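Hypothetical protein BACOVA_04980 (Bacteroides ovatus, PDB 3UFI) is probably a FimA-like fimbrial subunit that helps build pili of a human gut bacterium and may serve in cell adhesion. Local coordinates at residues N20-V25 with T31-A36; R69-T72 with F76-V79. One frame throughout, in Å; residues are numbered along the deposited sequence. Where two conformers were deposited one is given.

Both contacts are antiparallel beta hairpins of one mixed sheet in the fimbrillin-like fold. Contact 1 pairs strands 16-25 and 30-34; contact 2 pairs strands 66-72 and 75-78. Strands 16-25 and 75-78 are themselves neighbours, so the sheet links the two hairpins. Their centres lie about 18 Å apart and they do not touch. Contact 1 sits near the surface and rests mainly on four backbone hydrogen bonds, with a mix of polar and aliphatic side chains around them. Contact 2 is partly buried. It has two backbone bonds, an aromatic ring on its inner side, and an exposed group of charges with a sulfate ion on the other.

Contact 1 of 2, residues N20-V25 with T31-A36; sequences NINEVV and TRAVGA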
ATOM      1  N   ASN A  20       5.377  -8.772   9.141  1.00 26.87           N
ATOM      2  CA  ASN A  20       5.811  -9.286   7.835  1.00 26.84           C
ATOM      3  C   ASN A  20       5.009  -8.570   6.780  1.00 30.61           C
ATOM      4  O   ASN A  20       3.867  -8.189   7.044  1.00 31.05           O
ATOM      5  CB  ASN A  20       5.555 -10.797   7.704  1.00 23.62           C
ATOM      6  CG  ASN A  20       6.519 -11.703   8.375  1.00 35.85           C
ATOM      7  OD1 ASN A  20       7.728 -11.559   8.246  1.00 31.65           O
ATOM      8  ND2 ASN A  20       5.996 -12.751   8.991  1.00 31.79           N
ATOM      9  N   ILE A  21       5.561  -8.395   5.592  1.00 28.22           N
ATOM     10  CA  ILE A  21       4.798  -7.854   4.458  1.00 27.17           C
ATOM     11  C   ILE A  21       4.802  -8.918   3.376  1.00 30.33           C
ATOM     12  O   ILE A  21       5.864  -9.469   3.100  1.00 28.65           O
ATOM     13  CB  ILE A  21       5.309  -6.484   3.934  1.00 29.31           C
ATOM     14  CG1 ILE A  21       5.335  -5.429   5.066  1.00 28.61           C
ATOM     15  CG2 ILE A  21       4.417  -5.999   2.767  1.00 28.88           C
ATOM     16  CD1 ILE A  21       6.123  -4.119   4.719  1.00 28.64           C
ATOM     17  N   ASN A  22       3.633  -9.236   2.779  1.00 29.04           N
ATOM     18  CA  ASN A  22       3.599 -10.220   1.680  1.00 29.66           C
ATOM     19  C   ASN A  22       3.871  -9.521   0.380  1.00 34.02           C
ATOM     20  O   ASN A  22       3.101  -8.652  -0.037  1.00 32.98           O
ATOM     21  CB  ASN A  22       2.277 -10.986   1.602  1.00 30.59           C
ATOM     22  CG  ASN A  22       2.013 -11.822   2.821  1.00 46.58           C
ATOM     23  OD1 ASN A  22       2.925 -12.175   3.561  1.00 42.47           O
ATOM     24  ND2 ASN A  22       0.762 -12.161   3.047  1.00 40.48           N
ATOM     25  N   GLU A  23       4.994  -9.864  -0.244  1.00 31.62           N
ATOM     26  CA  GLU A  23       5.379  -9.257  -1.507  1.00 30.94           C
ATOM     27  C   GLU A  23       6.429 -10.078  -2.216  1.00 35.19           C
ATOM     28  O   GLU A  23       7.058 -10.958  -1.627  1.00 34.44           O
ATOM     29  CB  GLU A  23       5.870  -7.805  -1.317  1.00 31.16           C
ATOM     30  CG  GLU A  23       6.965  -7.629  -0.282  1.00 36.48           C
ATOM     31  CD  GLU A  23       7.343  -6.177  -0.078  1.00 50.89           C
ATOM     32  OE1 GLU A  23       6.430  -5.328   0.049  1.00 42.54           O
ATOM     33  OE2 GLU A  23       8.559  -5.888  -0.047  1.00 49.11           O
ATOM     34  N   VAL A  24       6.614  -9.775  -3.500  1.00 35.53           N
ATOM     35  CA  VAL A  24       7.609 -10.436  -4.336  1.00 37.08           C
ATOM     36  C   VAL A  24       8.985  -9.945  -3.924  1.00 44.68           C
ATOM     37  O   VAL A  24       9.252  -8.743  -3.862  1.00 42.38           O
ATOM     38  CB  VAL A  24       7.358 -10.235  -5.855  1.00 40.35           C
ATOM     39  CG1 VAL A  24       8.446 -10.925  -6.690  1.00 40.43           C
ATOM     40  CG2 VAL A  24       5.973 -10.739  -6.256  1.00 39.92           C
ATOM     41  N   VAL A  25       9.835 -10.902  -3.603  1.00 47.23           N
ATOM     42  CA  VAL A  25      11.241 -10.697  -3.292  1.00 50.21           C
ATOM     43  C   VAL A  25      11.960 -10.962  -4.626  1.00 59.74           C
ATOM     44  O   VAL A  25      11.941 -12.098  -5.129  1.00 60.06           O
ATOM     45  CB  VAL A  25      11.697 -11.619  -2.143  1.00 55.25           C
ATOM     46  CG1 VAL A  25      13.093 -11.237  -1.678  1.00 55.84           C
ATOM     47  CG2 VAL A  25      10.708 -11.575  -0.980  1.00 54.44           C
ATOM     48  N   THR A  31       6.800 -14.820  -4.090  1.00 36.83           N
ATOM     49  CA  THR A  31       5.969 -14.081  -3.149  1.00 35.66           C
ATOM     50  C   THR A  31       6.196 -14.686  -1.758  1.00 37.64           C
ATOM     51  O   THR A  31       5.954 -15.878  -1.546  1.00 37.01           O
ATOM     52  CB  THR A  31       4.503 -14.091  -3.560  1.00 43.25           C
ATOM     53  OG1 THR A  31       4.425 -13.714  -4.927  1.00 48.76           O
ATOM     54  CG2 THR A  31       3.660 -13.163  -2.706  1.00 35.29           C
ATOM     55  N   ARG A  32       6.698 -13.861  -0.836  1.00 31.87           N
ATOM     56  CA  ARG A  32       7.040 -14.291   0.516  1.00 31.60           C
ATOM     57  C   ARG A  32       6.543 -13.321   1.573  1.00 34.06           C
ATOM     58  O   ARG A  32       6.295 -12.149   1.269  1.00 31.13           O
ATOM     59  CB  ARG A  32       8.578 -14.370   0.639  1.00 30.95           C
ATOM     60  CG  ARG A  32       9.273 -15.321  -0.347  1.00 32.73           C
ATOM     61  CD  ARG A  32      10.774 -15.343  -0.112  1.00 35.59           C
ATOM     62  NE  ARG A  32      11.087 -15.803   1.238  1.00 41.69           N
ATOM     63  CZ  ARG A  32      11.221 -17.074   1.602  1.00 53.85           C
ATOM     64  NH1 ARG A  32      11.136 -18.044   0.697  1.00 42.87           N
ATOM     65  NH2 ARG A  32      11.458 -17.385   2.870  1.00 33.50           N
ATOM     66  N   ALA A  33       6.442 -13.806   2.832  1.00 31.41           N
ATOM     67  CA  ALA A  33       6.189 -12.970   4.005  1.00 30.08           C
ATOM     68  C   ALA A  33       7.577 -12.493   4.363  1.00 33.59           C
ATOM     69  O   ALA A  33       8.467 -13.323   4.567  1.00 33.35           O
ATOM     70  CB  ALA A  33       5.540 -13.776   5.125  1.00 30.50           C
ATOM     71  N   VAL A  34       7.802 -11.185   4.352  1.00 30.14           N
ATOM     72  CA  VAL A  34       9.136 -10.672   4.616  0.50 30.37           C
ATOM     73  C   VAL A  34       9.071  -9.501   5.611  1.00 34.88           C
ATOM     74  O   VAL A  34       8.250  -8.581   5.490  1.00 32.93           O
ATOM     75  CB  VAL A  34       9.902 -10.340   3.298  0.50 34.22           C
ATOM     76  CG1 VAL A  34       9.294  -9.151   2.535  0.50 32.65           C
ATOM     77  CG2 VAL A  34      11.391 -10.149   3.559  0.50 34.65           C
ATOM     78  N   GLY A  35       9.914  -9.600   6.625  1.00 35.62           N
ATOM     79  CA  GLY A  35       9.981  -8.602   7.677  1.00 37.27           C
ATOM     80  C   GLY A  35      11.168  -7.680   7.554  1.00 47.13           C
ATOM     81  O   GLY A  35      11.353  -6.819   8.408  1.00 49.07           O
ATOM     82  N   ALA A  36      11.982  -7.843   6.506  1.00 46.14           N
ATOM     83  CA  ALA A  36      13.183  -7.037   6.352  1.00 47.13           C
ATOM     84  C   ALA A  36      13.023  -5.959   5.262  1.00 52.51           C
ATOM     85  O   ALA A  36      14.013  -5.339   4.884  1.00 55.40           O
ATOM     86  CB  ALA A  36      14.382  -7.943   6.070  1.00 48.78           C
TER
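The antiparallel hairpin of strands 16-25 and 30-34 joins Asn20-Val25 to Thr31-Ala36. Ile21 pairs with Val34 and Glu23 with Arg32, each through two backbone hydrogen bonds. Ile21 N to Val34 O is 2.7 Å; Arg32 N to Glu23 O is 3.0 Å and nearly straight at 177°. Between these pairs, Asn22 faces Ala33, and Asn22 OD1 lies 3.4 Å from Ala33 CB. The ND2 of Asn22 is bonded to Asp154 on the parallel strand 150-156. On the opposite side of the sheet, the carboxylate of Glu23 bonds to His157. Val25 CG2 stands anti to its own carbonyl carbon (chi1 of the residue -171°), which brings it against the aliphatic part of Arg32, with Val25 CG2 3.9 Å from Arg32 CD. At the other end, Asn20 CB touches Ala33 CB at 3.9 Å, while Asn20 OD1 approaches Gly35 N without bonding. A glycine in place of Asn20 would probably open a gap beside the Ala33 methyl group. The chemistry implies a hairpin held chiefly by its main chain, with polar side chains tying strand 16-25 to its surroundings.

Contact 2 of 2, residues R69-T72 with F76-V79; sequences RNET and FRVV. With SO4 (sulfate ion), chain D.
A short, splayed antiparallel hairpin, strands 66-72 and 75-78, brings Arg69-Thr72 against Phe76-Val79. Arg69 and Arg77 form its hydrogen-bonded pair. Arg69 N to Arg77 O is 2.8 Å and almost straight (175°); Arg77 N returns a bond to Arg69 O. In the next, non-hydrogen-bonded pair, Asn70 lies against the Phe76 ring. Asn70 CA makes an off-centre CH-pi contact, 4.2 Å from the Phe76 ring centroid. Asn70 ND2 lies over one face, offset toward the rim, and is bonded to Gly73 O in the turn. Trp38 meets the same ring edge-to-face. On the other side of the sheet, Glu71 lies between two arginines. Glu71 OE1 is at the edge of the Arg69 guanidinium, in its plane, a long 3.8 Å from Arg69 NH1. Glu71 OE2 is 3.8 Å from Arg77 NH1 but well out of that guanidinium plane, a bridge of charge alone. Arg77 NH2 makes a weak bond of 2.8 Å to sulfate O3; the ion probably comes from the crystallisation liquor. Arg69 CB packs on Val79 CG2 at 3.7 Å, and Arg69 NE pairs with Asp41. Alternating hydrogen-bonded and non-hydrogen-bonded pairs mark an antiparallel beta hairpin, here within the fimbrillin-like fold's mixed sheet.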
ATOM      1  N   ARG A  69       6.210   2.142  15.957  1.00 28.67           N
ATOM      2  CA  ARG A  69       7.224   2.528  14.978  1.00 29.13           C
ATOM      3  C   ARG A  69       8.144   1.336  14.714  1.00 33.04           C
ATOM      4  O   ARG A  69       8.497   0.622  15.643  1.00 31.90           O
ATOM      5  CB  ARG A  69       8.029   3.729  15.510  1.00 32.16           C
ATOM      6  CG  ARG A  69       9.065   4.273  14.541  1.00 44.65           C
ATOM      7  CD  ARG A  69       9.861   5.375  15.200  1.00 56.16           C
ATOM      8  NE  ARG A  69      11.007   5.787  14.388  1.00 64.47           N
ATOM      9  CZ  ARG A  69      12.215   5.232  14.448  1.00 80.60           C
ATOM     10  NH1 ARG A  69      12.446   4.207  15.269  1.00 56.07           N
ATOM     11  NH2 ARG A  69      13.200   5.684  13.680  1.00 73.83           N
ATOM     12  N   ASN A  70       8.595   1.172  13.468  1.00 31.75           N
ATOM     13  CA  ASN A  70       9.560   0.133  13.133  1.00 32.23           C
ATOM     14  C   ASN A  70      10.907   0.476  13.772  1.00 38.66           C
ATOM     15  O   ASN A  70      11.431   1.547  13.516  1.00 39.05           O
ATOM     16  CB  ASN A  70       9.681  -0.032  11.611  1.00 30.64           C
ATOM     17  CG  ASN A  70      10.684  -1.076  11.217  1.00 45.53           C
ATOM     18  OD1 ASN A  70      11.740  -0.783  10.666  1.00 49.89           O
ATOM     19  ND2 ASN A  70      10.412  -2.309  11.559  1.00 28.87           N
ATOM     20  N   GLU A  71      11.409  -0.384  14.671  1.00 37.71           N
ATOM     21  CA  GLU A  71      12.690  -0.203  15.355  1.00 40.32           C
ATOM     22  C   GLU A  71      13.803  -0.660  14.410  1.00 50.22           C
ATOM     23  O   GLU A  71      14.601   0.153  13.948  1.00 50.95           O
ATOM     24  CB  GLU A  71      12.702  -0.969  16.692  1.00 42.62           C
ATOM     25  CG  GLU A  71      13.936  -0.720  17.550  1.00 60.80           C
ATOM     26  CD  GLU A  71      13.989   0.560  18.368  1.00 94.74           C
ATOM     27  OE1 GLU A  71      13.488   1.611  17.902  1.00 94.66           O
ATOM     28  OE2 GLU A  71      14.566   0.513  19.479  1.00 97.34           O
ATOM     29  N   THR A  72      13.796  -1.946  14.055  1.00 50.94           N
ATOM     30  CA  THR A  72      14.735  -2.568  13.106  1.00 51.74           C
ATOM     31  C   THR A  72      14.149  -3.904  12.646  1.00 53.82           C
ATOM     32  O   THR A  72      13.621  -4.666  13.456  1.00 52.56           O
ATOM     33  CB  THR A  72      16.156  -2.708  13.710  1.00 63.34           C
ATOM     34  OG1 THR A  72      17.042  -3.161  12.690  1.00 74.00           O
ATOM     35  CG2 THR A  72      16.214  -3.607  14.953  1.00 55.46           C
ATOM     36  N   PHE A  76       8.610  -3.859  15.962  1.00 28.65           N
ATOM     37  CA  PHE A  76       7.965  -2.578  16.239  1.00 27.37           C
ATOM     38  C   PHE A  76       7.990  -2.242  17.709  1.00 33.24           C
ATOM     39  O   PHE A  76       7.894  -3.125  18.562  1.00 34.21           O
ATOM     40  CB  PHE A  76       6.513  -2.581  15.723  1.00 27.72           C
ATOM     41  CG  PHE A  76       6.423  -2.542  14.216  1.00 28.34           C
ATOM     42  CD1 PHE A  76       6.593  -3.703  13.460  1.00 29.84           C
ATOM     43  CD2 PHE A  76       6.166  -1.348  13.547  1.00 28.95           C
ATOM     44  CE1 PHE A  76       6.529  -3.662  12.061  1.00 30.05           C
ATOM     45  CE2 PHE A  76       6.100  -1.309  12.150  1.00 31.81           C
ATOM     46  CZ  PHE A  76       6.265  -2.473  11.415  1.00 29.56           C
ATOM     47  N   ARG A  77       8.107  -0.952  18.011  1.00 29.33           N
ATOM     48  CA  ARG A  77       8.074  -0.464  19.393  1.00 28.99           C
ATOM     49  C   ARG A  77       7.019   0.591  19.481  1.00 30.89           C
ATOM     50  O   ARG A  77       6.888   1.380  18.554  1.00 31.49           O
ATOM     51  CB  ARG A  77       9.444   0.063  19.856  1.00 31.25           C
ATOM     52  CG  ARG A  77      10.331  -1.080  20.336  1.00 56.77           C
ATOM     53  CD  ARG A  77      11.725  -0.639  20.721  1.00 86.06           C
ATOM     54  NE  ARG A  77      11.818  -0.125  22.092  1.00103.69           N
ATOM     55  CZ  ARG A  77      11.834   1.165  22.421  1.00118.82           C
ATOM     56  NH1 ARG A  77      11.737   2.102  21.482  1.00106.45           N
ATOM     57  NH2 ARG A  77      11.941   1.529  23.691  1.00105.92           N
ATOM     58  N   VAL A  78       6.246   0.613  20.565  1.00 27.95           N
ATOM     59  CA  VAL A  78       5.193   1.616  20.714  1.00 28.11           C
ATOM     60  C   VAL A  78       5.793   3.045  20.672  1.00 31.94           C
ATOM     61  O   VAL A  78       6.919   3.269  21.121  1.00 33.90           O
ATOM     62  CB  VAL A  78       4.300   1.379  21.975  1.00 30.93           C
ATOM     63  CG1 VAL A  78       4.959   1.865  23.264  1.00 30.46           C
ATOM     64  CG2 VAL A  78       2.926   2.025  21.779  1.00 30.21           C
ATOM     65  N   VAL A  79       5.047   3.988  20.114  1.00 27.17           N
ATOM     66  CA  VAL A  79       5.486   5.386  20.088  1.00 27.35           C
ATOM     67  C   VAL A  79       5.078   6.031  21.407  1.00 34.54           C
ATOM     68  O   VAL A  79       3.897   6.013  21.788  1.00 33.33           O
ATOM     69  CB  VAL A  79       4.977   6.170  18.842  1.00 28.97           C
ATOM     70  CG1 VAL A  79       5.283   7.677  18.954  1.00 27.65           C
ATOM     71  CG2 VAL A  79       5.580   5.577  17.560  1.00 27.46           C
TER
HETATM   72  S   SO4 D 323       8.825   0.389  25.525  1.00108.65           S
HETATM   73  O1  SO4 D 323       8.503   0.418  24.101  1.00108.15           O
HETATM   74  O2  SO4 D 323       8.414  -0.911  26.075  1.00109.66           O
HETATM   75  O3  SO4 D 323      10.268   0.549  25.696  1.00109.71           O
HETATM   76  O4  SO4 D 323       8.131   1.480  26.231  1.00108.13           O